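Local coordinates for protein rubber oxygenase (Streptomyces sp., PDB 5O1L) that cleaves the double bonds of poly(cis-1,4-isoprene) rubber oxidatively with molecular oxygen, using a non-covalently bound heme b, at residues 84-89 with 101-105. Sequence-based numbering, arbitrary orientation.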
loop_
_atom_site.group_PDB
_atom_site.type_symbol
_atom_site.label_atom_id
_atom_site.label_comp_id
_atom_site.label_asym_id
_atom_site.label_seq_id
_atom_site.Cartn_x
_atom_site.Cartn_y
_atom_site.Cartn_z
ATOM N N ARG A 84 -9.948 -6.202 16.968
ATOM C CA ARG A 84 -10.677 -4.946 16.852
ATOM C C ARG A 84 -9.951 -3.847 17.601
ATOM O O ARG A 84 -9.237 -4.053 18.589
ATOM C CB ARG A 84 -12.077 -5.031 17.521
ATOM C CG ARG A 84 -13.225 -5.809 16.938
ATOM C CD ARG A 84 -14.420 -5.666 17.924
ATOM N NE ARG A 84 -14.785 -4.269 18.226
ATOM C CZ ARG A 84 -15.992 -3.899 18.647
ATOM N NH1 ARG A 84 -16.888 -4.836 18.962
ATOM N NH2 ARG A 84 -16.238 -2.620 18.898
ATOM N N ASN A 85 -10.082 -2.615 17.089
ATOM C CA ASN A 85 -9.361 -1.484 17.584
ATOM C C ASN A 85 -9.564 -1.181 19.083
ATOM O O ASN A 85 -8.665 -0.721 19.701
ATOM C CB ASN A 85 -9.777 -0.213 16.780
ATOM C CG ASN A 85 -9.250 -0.192 15.361
ATOM O OD1 ASN A 85 -8.325 -0.877 14.972
ATOM N ND2 ASN A 85 -9.860 0.701 14.576
ATOM N N ASP A 86 -10.766 -1.448 19.575
ATOM C CA ASP A 86 -11.050 -1.106 20.983
ATOM C C ASP A 86 -10.778 -2.290 21.910
ATOM O O ASP A 86 -11.055 -2.161 23.086
ATOM C CB ASP A 86 -12.498 -0.653 21.120
ATOM C CG ASP A 86 -13.505 -1.755 20.833
ATOM O OD1 ASP A 86 -13.123 -2.887 20.409
ATOM O OD2 ASP A 86 -14.756 -1.490 20.965
ATOM N N GLN A 87 -10.222 -3.397 21.406
ATOM C CA GLN A 87 -10.076 -4.581 22.257
ATOM C C GLN A 87 -8.835 -4.522 23.094
ATOM O O GLN A 87 -7.752 -4.155 22.653
ATOM C CB GLN A 87 -10.004 -5.763 21.360
ATOM C CG GLN A 87 -10.083 -7.122 22.000
ATOM C CD GLN A 87 -9.914 -8.193 20.946
ATOM O OE1 GLN A 87 -10.087 -7.977 19.667
ATOM N NE2 GLN A 87 -9.548 -9.400 21.468
ATOM N N ALA A 88 -8.906 -5.050 24.333
ATOM C CA ALA A 88 -7.722 -5.197 25.150
ATOM C C ALA A 88 -6.778 -6.250 24.536
ATOM O O ALA A 88 -7.228 -7.168 23.868
ATOM C CB ALA A 88 -8.130 -5.643 26.546
ATOM N N LEU A 89 -5.483 -6.095 24.751
ATOM C CA LEU A 89 -4.536 -7.083 24.260
ATOM C C LEU A 89 -4.820 -8.392 24.978
ATOM O O LEU A 89 -5.195 -8.400 26.134
ATOM C CB LEU A 89 -3.123 -6.700 24.531
ATOM C CG LEU A 89 -2.596 -5.517 23.756
ATOM C CD1 LEU A 89 -1.203 -5.160 24.277
ATOM C CD2 LEU A 89 -2.524 -5.835 22.256
ATOM N N MET A 101 3.416 -3.255 22.117
ATOM C CA MET A 101 2.103 -3.178 21.464
ATOM C C MET A 101 1.220 -2.134 22.092
ATOM O O MET A 101 0.462 -1.437 21.391
ATOM C CB MET A 101 1.380 -4.558 21.460
ATOM C CG MET A 101 2.089 -5.508 20.564
ATOM S SD MET A 101 1.316 -7.150 20.514
ATOM C CE MET A 101 -0.072 -6.687 19.472
ATOM N N GLU A 102 1.323 -1.986 23.406
ATOM C CA GLU A 102 0.507 -0.992 24.108
ATOM C C GLU A 102 0.900 0.431 23.643
ATOM O O GLU A 102 0.041 1.293 23.542
ATOM C CB GLU A 102 0.626 -1.176 25.651
ATOM C CG GLU A 102 -0.505 -2.074 26.201
ATOM C CD GLU A 102 -1.933 -1.494 25.872
ATOM O OE1 GLU A 102 -2.149 -0.297 26.225
ATOM O OE2 GLU A 102 -2.868 -2.149 25.220
ATOM N N HIS A 103 2.184 0.638 23.393
ATOM C CA HIS A 103 2.657 1.905 22.876
ATOM C C HIS A 103 2.307 2.086 21.393
ATOM O O HIS A 103 1.817 3.157 20.982
ATOM C CB HIS A 103 4.171 1.942 23.081
ATOM C CG HIS A 103 4.797 3.249 22.716
ATOM N ND1 HIS A 103 4.460 4.425 23.353
ATOM C CD2 HIS A 103 5.744 3.567 21.799
ATOM C CE1 HIS A 103 5.170 5.418 22.850
ATOM N NE2 HIS A 103 5.957 4.924 21.905
ATOM N N ALA A 104 2.502 1.011 20.618
ATOM C CA ALA A 104 2.289 1.091 19.180
ATOM C C ALA A 104 0.851 1.278 18.791
ATOM O O ALA A 104 0.581 1.826 17.687
ATOM C CB ALA A 104 2.846 -0.145 18.540
ATOM N N ARG A 105 -0.106 0.915 19.636
ATOM C CA ARG A 105 -1.484 1.055 19.290
ATOM C C ARG A 105 -2.054 2.480 19.506
ATOM O O ARG A 105 -3.168 2.756 19.145
ATOM C CB ARG A 105 -2.310 -0.025 20.005
ATOM C CG ARG A 105 -2.475 0.361 21.473
ATOM C CD ARG A 105 -3.252 -0.654 22.302
ATOM N NE ARG A 105 -4.576 -0.864 21.741
ATOM C CZ ARG A 105 -5.435 -1.813 22.041
ATOM N NH1 ARG A 105 -5.126 -2.739 22.947
ATOM N NH2 ARG A 105 -6.555 -1.858 21.380
HETATM O O HOH W 1 -4.671 -4.100 26.642
#
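Arg105 sets its CG between its own backbone N and carbonyl carbon (chi1 76°), runs on extended and bends at chi3, which carries the guanidinium from the end of helix 95-104 to the backbone of Gln87 and Asn85. There NH1 (3.0 Å) and NH2 (2.9 Å) of Arg105 both close on Gln87 O, which lies in the guanidinium plane and also accepts from Trp82 NE1. NH2 of Arg105 makes a further, weak bond to Asn85 O at 2.9 Å. One turn back, Glu102 bends at chi2 and brings OE2 to Arg105 NH1 at 3.3 Å in a salt bridge; a water joins the same OE2 to Leu89 N. Leu89 runs alongside Glu102 and Arg105 in the opposite direction, its CD1 3.6 Å from Glu102 OE2 and its CD2 3.8 Å from Met101 CE, with Trp82 touching Leu89 and Met101. With an alanine here instead of Arg105, Asn85 O and Gln87 O would probably lose these donors, Glu102 its charged mate and the loop part of its tie to the helix. An arginine just past the C-terminal end of helix 95-104 thus holds carbonyls of the type I beta turn Arg84-Gln87, in the loop leading into that helix.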